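Local structure of rifamycin polyketide synthase (Amycolatopsis mediterranei, 4LN9) at residues A36-L41 and E85-R89; G52-T56 and R89-A94; V116-A121 and V133-R139. The protein probably dehydrates a beta-hydroxyacyl polyketide intermediate through the dehydratase domain of the terminal module of the rifamycin assembly line. All blocks are in the same frame, centred on the assembly; numbering follows the deposited sequence.

Contact 1: residues A36-L41 and E85-R89; sequences ADHPLL and ELAVR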
# COMPACT_ATOMS: atom_id res chain seq x y z
N ALA A 36 10.07 5.10 -1.90
CA ALA A 36 9.56 6.45 -2.10
C ALA A 36 10.68 7.44 -2.42
O ALA A 36 10.44 8.53 -2.93
CB ALA A 36 8.78 6.91 -0.88
N ASP A 37 11.92 7.03 -2.15
CA ASP A 37 13.09 7.91 -2.25
C ASP A 37 12.84 9.30 -1.67
O ASP A 37 13.00 10.31 -2.36
CB ASP A 37 13.56 8.02 -3.70
CG ASP A 37 14.97 8.59 -3.82
OD1 ASP A 37 15.69 8.59 -2.80
OD2 ASP A 37 15.35 9.01 -4.93
N HIS A 38 12.53 9.35 -0.37
CA HIS A 38 12.06 10.57 0.26
C HIS A 38 12.31 10.49 1.75
O HIS A 38 12.21 9.42 2.33
CB HIS A 38 10.57 10.74 0.00
CG HIS A 38 10.01 12.06 0.45
ND1 HIS A 38 9.69 12.32 1.73
CD2 HIS A 38 9.77 13.24 -0.26
CE1 HIS A 38 9.23 13.58 1.83
NE2 HIS A 38 9.29 14.14 0.62
N PRO A 39 12.70 11.62 2.37
CA PRO A 39 13.20 11.50 3.75
C PRO A 39 12.11 11.23 4.79
O PRO A 39 12.43 10.91 5.94
CB PRO A 39 13.86 12.86 4.02
CG PRO A 39 14.07 13.47 2.67
CD PRO A 39 12.96 12.96 1.81
N LEU A 40 10.84 11.40 4.42
CA LEU A 40 9.75 11.20 5.37
C LEU A 40 8.86 10.00 5.02
O LEU A 40 7.85 9.76 5.69
CB LEU A 40 8.88 12.46 5.49
CG LEU A 40 9.55 13.70 6.09
CD1 LEU A 40 8.63 14.90 5.97
CD2 LEU A 40 9.93 13.45 7.55
N LEU A 41 9.10 9.41 3.85
CA LEU A 41 8.21 8.39 3.32
C LEU A 41 9.02 7.15 2.99
O LEU A 41 10.13 7.25 2.48
CB LEU A 41 7.50 8.89 2.06
CG LEU A 41 6.49 10.03 2.23
CD1 LEU A 41 5.98 10.49 0.88
CD2 LEU A 41 5.34 9.61 3.13
N GLU A 85 4.17 18.97 2.16
CA GLU A 85 5.23 18.32 1.38
C GLU A 85 4.85 16.88 1.03
O GLU A 85 5.08 16.42 -0.09
CB GLU A 85 6.57 18.35 2.13
CG GLU A 85 7.57 17.30 1.68
CD GLU A 85 8.29 17.65 0.39
OE1 GLU A 85 8.10 18.78 -0.11
OE2 GLU A 85 9.04 16.80 -0.14
N LEU A 86 4.28 16.17 2.00
CA LEU A 86 3.81 14.81 1.76
C LEU A 86 2.75 14.80 0.66
O LEU A 86 2.78 13.95 -0.23
CB LEU A 86 3.24 14.22 3.05
CG LEU A 86 4.23 14.12 4.21
CD1 LEU A 86 3.58 13.51 5.44
CD2 LEU A 86 5.46 13.33 3.79
N ALA A 87 1.80 15.73 0.75
CA ALA A 87 0.69 15.78 -0.19
C ALA A 87 1.21 16.06 -1.60
O ALA A 87 0.83 15.39 -2.55
CB ALA A 87 -0.31 16.85 0.23
N VAL A 88 2.12 17.02 -1.71
CA VAL A 88 2.63 17.38 -3.03
C VAL A 88 3.56 16.31 -3.62
O VAL A 88 3.49 16.03 -4.81
CB VAL A 88 3.32 18.75 -3.02
CG1 VAL A 88 4.04 18.99 -4.34
CG2 VAL A 88 2.29 19.84 -2.76
N ARG A 89 4.26 15.58 -2.75
CA ARG A 89 5.07 14.44 -3.22
C ARG A 89 4.18 13.34 -3.79
O ARG A 89 4.48 12.76 -4.83
CB ARG A 89 5.95 13.89 -2.10
CG ARG A 89 6.61 12.55 -2.43
CD ARG A 89 7.65 12.68 -3.53
NE ARG A 89 8.37 11.42 -3.77
CZ ARG A 89 7.99 10.50 -4.65
NH1 ARG A 89 6.88 10.67 -5.35
NH2 ARG A 89 8.72 9.40 -4.81
O HOH W 1 11.08 11.87 -3.33
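Arg89 of helix 80-93 reaches across to the chain at Ala36 and His38, and from CG outward its long side chain meets one partner after another. From CB the chain leaves with CG anti to the backbone N (chi1 169°). It bends at chi2 and then runs on past His38 in the opposite direction to that side chain. Arg89 CG sits 3.9 Å from His38 CD2 and equally near the CD1 methyl of Leu41. CD also lies against His38 CD2. NE gives its hydrogen to a water, which in turn donates to the carbonyl oxygen of Asp37. At the tip, Arg89 NH2 donates to Ala36 O at 2.7 Å, with the donor tilted 26° from the carbonyl plane. NH1 turns to Glu93 in a salt bridge.

One helical turn earlier, Glu85 meets the imidazole edge. His38 NE2 donates to Glu85 OE2 at 2.8 Å, meeting the oxygen's anti lone pair, the one turned away from OE1, with ring and carboxylate nearly coplanar. The other ring nitrogen, ND1, accepts from Leu40 N at 3.1 Å, so both nitrogens are engaged and ring rotation is restricted. Backbone N-H groups of Gly233 and Ile234 also bind the carboxylate.

Leu86 fills the apolar side. Its CD2 touches Leu41 CD2 at 3.8 Å and Leu40 CB at 3.9 Å. The arrangement joins the first strand of a hotdog fold to its long helix through a buried His-carboxylate hydrogen bond.

Contact 2: residues G52-T56 and R89-A94; sequences GLVFT and RAGDEA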
# COMPACT_ATOMS: atom_id res chain seq x y z
N GLY A 52 -5.70 4.48 -7.68
CA GLY A 52 -5.12 5.36 -6.68
C GLY A 52 -3.70 4.94 -6.38
O GLY A 52 -3.12 4.12 -7.10
N LEU A 53 -3.16 5.45 -5.29
CA LEU A 53 -1.91 4.94 -4.77
C LEU A 53 -1.76 5.34 -3.32
O LEU A 53 -2.58 6.09 -2.79
CB LEU A 53 -0.72 5.46 -5.59
CG LEU A 53 -0.56 6.98 -5.68
CD1 LEU A 53 -0.09 7.56 -4.36
CD2 LEU A 53 0.39 7.34 -6.81
N VAL A 54 -0.81 4.71 -2.65
CA VAL A 54 -0.64 4.93 -1.24
C VAL A 54 0.84 4.96 -0.87
O VAL A 54 1.65 4.25 -1.46
CB VAL A 54 -1.39 3.89 -0.40
CG1 VAL A 54 -0.70 2.54 -0.49
CG2 VAL A 54 -1.50 4.34 1.04
N PHE A 55 1.20 5.99 -0.12
CA PHE A 55 2.53 6.10 0.46
C PHE A 55 2.48 5.67 1.92
O PHE A 55 1.67 6.18 2.69
CB PHE A 55 3.01 7.55 0.39
CG PHE A 55 3.46 7.97 -0.98
CD1 PHE A 55 2.54 8.32 -1.95
CD2 PHE A 55 4.81 7.94 -1.31
CE1 PHE A 55 2.96 8.69 -3.21
CE2 PHE A 55 5.23 8.30 -2.57
CZ PHE A 55 4.30 8.69 -3.52
N THR A 56 3.50 4.93 2.33
CA THR A 56 3.63 4.49 3.72
C THR A 56 4.93 4.97 4.36
O THR A 56 5.97 5.02 3.70
CB THR A 56 3.55 2.96 3.85
OG1 THR A 56 4.63 2.36 3.11
CG2 THR A 56 2.22 2.44 3.31
N ARG A 89 4.26 15.58 -2.75
CA ARG A 89 5.07 14.44 -3.22
C ARG A 89 4.18 13.34 -3.79
O ARG A 89 4.48 12.76 -4.83
CB ARG A 89 5.95 13.89 -2.10
CG ARG A 89 6.61 12.55 -2.43
CD ARG A 89 7.65 12.68 -3.53
NE ARG A 89 8.37 11.42 -3.77
CZ ARG A 89 7.99 10.50 -4.65
NH1 ARG A 89 6.88 10.67 -5.35
NH2 ARG A 89 8.72 9.40 -4.81
N ALA A 90 3.07 13.07 -3.11
CA ALA A 90 2.12 12.06 -3.58
C ALA A 90 1.51 12.48 -4.91
O ALA A 90 1.49 11.70 -5.87
CB ALA A 90 1.04 11.84 -2.54
N GLY A 91 0.99 13.70 -4.95
CA GLY A 91 0.43 14.26 -6.18
C GLY A 91 1.38 14.17 -7.35
O GLY A 91 0.99 13.81 -8.46
N ASP A 92 2.65 14.48 -7.10
CA ASP A 92 3.65 14.44 -8.17
C ASP A 92 3.89 13.04 -8.73
O ASP A 92 4.15 12.88 -9.92
CB ASP A 92 4.97 15.07 -7.72
CG ASP A 92 5.78 15.61 -8.88
OD1 ASP A 92 5.20 16.33 -9.72
OD2 ASP A 92 6.94 15.17 -9.05
N GLU A 93 3.78 12.03 -7.87
CA GLU A 93 3.85 10.64 -8.29
C GLU A 93 2.83 10.35 -9.40
O GLU A 93 3.10 9.56 -10.31
CB GLU A 93 3.61 9.70 -7.10
CG GLU A 93 3.90 8.24 -7.39
CD GLU A 93 5.38 7.95 -7.53
OE1 GLU A 93 6.20 8.76 -7.04
OE2 GLU A 93 5.73 6.92 -8.15
N ALA A 94 1.67 11.00 -9.32
CA ALA A 94 0.57 10.69 -10.22
C ALA A 94 0.34 11.81 -11.23
O ALA A 94 -0.73 11.89 -11.85
CB ALA A 94 -0.70 10.42 -9.43
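Phe55 points from strand 52-59 onto helix 80-93 and makes most of the apolar contact. Its CE1 lies 3.5 Å from Ala90 CA and 3.7 Å from Ala90 CB. The ring gets there with CG anti to the carbonyl carbon (chi1 -76°). Glu93 CB comes to the ring edge in the plane, 3.8 Å from Phe55 CZ. Two residues earlier on the same side of the strand, Leu53 places CD2 against the aliphatic part of Glu93, 3.7 Å from CG. The same methyl is 4.2 Å from Ala94 CB.

This is the hotdog arrangement, in which a curved antiparallel sheet packs round a long central helix, and this dehydratase has the double-hotdog fold. Val54 points away from the helix, toward the side of the strand where Thr56, two residues on, meets Leu31 and Leu33 of the second subunit.

The polar contact belongs to the helix. Arg89 NH1 donates to Glu93 OE1 in a salt bridge of 2.6 Å. The bond is almost straight, 176° at the hydrogen, and the oxygen lies in the guanidinium plane.

The charged and aromatic groups also touch. Phe55 CE2 lies over one face of the Arg89 guanidinium, offset toward its rim, and Phe55 CZ is 3.7 Å from Arg89 NH1. The two planes are 75° apart, and the side chains cross at about a right angle.

Contact 3: residues V116-A121 and V133-R139; sequences VRVQVA and VDVFSLR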
# COMPACT_ATOMS: atom_id res chain seq x y z
N VAL A 116 5.30 6.25 14.94
CA VAL A 116 3.93 6.36 14.46
C VAL A 116 3.88 6.06 12.97
O VAL A 116 4.77 6.43 12.21
CB VAL A 116 3.35 7.76 14.73
CG1 VAL A 116 4.20 8.84 14.06
CG2 VAL A 116 1.91 7.84 14.26
N ARG A 117 2.95 5.18 12.60
CA ARG A 117 2.80 4.78 11.21
C ARG A 117 2.05 5.88 10.47
O ARG A 117 1.11 6.46 11.02
CB ARG A 117 2.03 3.46 11.12
CG ARG A 117 1.85 2.94 9.71
CD ARG A 117 1.22 1.55 9.71
NE ARG A 117 2.17 0.52 10.13
CZ ARG A 117 1.83 -0.71 10.47
NH1 ARG A 117 0.55 -1.07 10.46
NH2 ARG A 117 2.75 -1.58 10.84
N VAL A 118 2.55 6.28 9.31
CA VAL A 118 1.92 7.35 8.54
C VAL A 118 1.51 6.88 7.16
O VAL A 118 2.16 6.03 6.56
CB VAL A 118 2.83 8.59 8.41
CG1 VAL A 118 2.14 9.66 7.57
CG2 VAL A 118 3.18 9.13 9.78
N GLN A 119 0.38 7.38 6.68
CA GLN A 119 -0.09 7.00 5.36
C GLN A 119 -0.60 8.19 4.57
O GLN A 119 -1.37 9.01 5.09
CB GLN A 119 -1.17 5.92 5.46
CG GLN A 119 -1.48 5.27 4.13
CD GLN A 119 -2.50 4.17 4.25
OE1 GLN A 119 -3.62 4.28 3.74
NE2 GLN A 119 -2.11 3.07 4.88
N VAL A 120 -0.14 8.32 3.33
CA VAL A 120 -0.70 9.30 2.42
C VAL A 120 -1.49 8.60 1.34
O VAL A 120 -0.95 7.79 0.58
CB VAL A 120 0.40 10.16 1.77
CG1 VAL A 120 -0.22 11.36 1.06
CG2 VAL A 120 1.40 10.62 2.82
N ALA A 121 -2.79 8.84 1.33
CA ALA A 121 -3.67 8.16 0.39
C ALA A 121 -4.13 9.09 -0.72
O ALA A 121 -4.80 10.09 -0.47
CB ALA A 121 -4.87 7.56 1.11
N VAL A 133 -6.59 13.67 -1.64
CA VAL A 133 -5.46 13.22 -0.85
C VAL A 133 -5.81 13.30 0.64
O VAL A 133 -6.57 14.18 1.05
CB VAL A 133 -4.19 14.05 -1.15
CG1 VAL A 133 -4.43 15.52 -0.87
CG2 VAL A 133 -3.01 13.53 -0.35
N ASP A 134 -5.50 12.23 1.37
CA ASP A 134 -5.73 12.20 2.81
C ASP A 134 -4.46 11.74 3.51
O ASP A 134 -3.72 10.91 2.98
CB ASP A 134 -6.88 11.24 3.15
CG ASP A 134 -8.23 11.76 2.67
OD1 ASP A 134 -8.85 12.55 3.40
OD2 ASP A 134 -8.70 11.28 1.62
N VAL A 135 -4.18 12.31 4.68
CA VAL A 135 -3.04 11.87 5.48
C VAL A 135 -3.49 11.26 6.80
O VAL A 135 -4.28 11.86 7.53
CB VAL A 135 -2.05 13.03 5.75
CG1 VAL A 135 -0.92 12.56 6.65
CG2 VAL A 135 -1.50 13.57 4.44
N PHE A 136 -3.09 10.02 7.04
CA PHE A 136 -3.50 9.29 8.24
C PHE A 136 -2.29 8.93 9.08
O PHE A 136 -1.22 8.64 8.55
CB PHE A 136 -4.25 8.01 7.87
CG PHE A 136 -5.46 8.23 7.02
CD1 PHE A 136 -6.67 8.59 7.59
CD2 PHE A 136 -5.44 7.93 5.66
CE1 PHE A 136 -7.80 8.78 6.81
CE2 PHE A 136 -6.57 8.08 4.88
CZ PHE A 136 -7.74 8.52 5.45
N SER A 137 -2.54 8.65 10.36
CA SER A 137 -1.53 8.05 11.22
C SER A 137 -2.11 6.98 12.15
O SER A 137 -3.28 7.04 12.54
CB SER A 137 -0.81 9.12 12.04
OG SER A 137 -1.64 9.63 13.06
N LEU A 138 -1.26 6.03 12.52
CA LEU A 138 -1.60 4.97 13.46
C LEU A 138 -0.48 4.82 14.48
O LEU A 138 0.61 4.34 14.14
CB LEU A 138 -1.80 3.65 12.72
CG LEU A 138 -2.22 2.45 13.57
CD1 LEU A 138 -3.59 2.68 14.18
CD2 LEU A 138 -2.20 1.17 12.75
N ARG A 139 -0.71 5.30 15.69
CA ARG A 139 0.23 5.13 16.79
C ARG A 139 0.38 3.66 17.16
O ARG A 139 -0.58 2.89 17.09
CB ARG A 139 -0.23 5.93 18.01
CG ARG A 139 -0.27 7.44 17.79
CD ARG A 139 1.01 8.11 18.26
NE ARG A 139 0.76 9.43 18.81
CZ ARG A 139 0.73 9.70 20.11
NH1 ARG A 139 0.98 8.75 21.00
NH2 ARG A 139 0.45 10.93 20.53
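The Phe136 ring meets the CB of Ala121 at its edge, near the ring plane, with Phe136 CE2 4.2 Å from that methyl. Gln119 O approaches the ring obliquely. CG of Phe136 is anti to its carbonyl carbon (chi1 -57°), and the ring leans along the sheet toward Ala121. Trp145 and Arg147 also touch it, and Pro48 of the second subunit packs on it. At the far end of the same face, the Arg117 guanidinium has Leu138 CD2 obliquely beside it. Nearer the backbone, Arg117 CB lies 4.2 Å from Leu138 CB.

The other face carries Val116, Val118, Val120, Val135, Ser137 and Arg139. Val133 lies beside Val120 and points the same way, with Val120 CG1 3.8 Å from Val133 CG2. Val120 also packs on Leu86 and Ala90 of helix 80-93, and Val135 on Leu83. Val116 CG2 covers Ser137 CB at 3.7 Å. The hydroxyl of Ser137 is hydrogen-bonded to His148 on the next strand.

Six backbone bonds join the strands in three hydrogen-bonded pairs: Arg117 with Leu138, Gln119 with Phe136, and Ala121 with Asp134. Phe136 N reaches Gln119 O at 2.8 Å, in the carbonyl plane. Arg117 N, by contrast, stands above the carbonyl plane of Leu138 O, 2.9 Å away. Between these pairs, alpha hydrogens also face carbonyls, as with Ser137 CA and Arg117 O at 3.1 Å.

Two buried polar side chains reach the second subunit. Gln119 NE2 donates to its Gln46 O. Asp134 OD1 binds Thr150 of its own chain, and OD2 binds Gln49 of the second subunit. The pairing is a regular antiparallel beta hairpin of a hotdog sheet, with one face on the helix and the other at the subunit interface.

In the fold
Contacts 1 and 2 share Arg89 and follow each other along helix 80-93, their centres about 9 Å apart. They meet where Leu41 CD1 lies 3.6 Å from Phe55 CD2. Contact 3 is about 12 Å, centre to centre, from each of the others. It joins contact 2 through the neighbouring strands 52-59 and 116-122, where Phe55 O and Val120 N are 2.9 Å apart, a probable hydrogen bond. It joins contact 1 through Val120 CG2, 4.0 Å from Leu86 CB. Contacts 1 and 2 set the helix against the sheet, and contact 3 pairs two strands of that sheet and reaches the second subunit. His38 of contact 1 is buried beside Phe232.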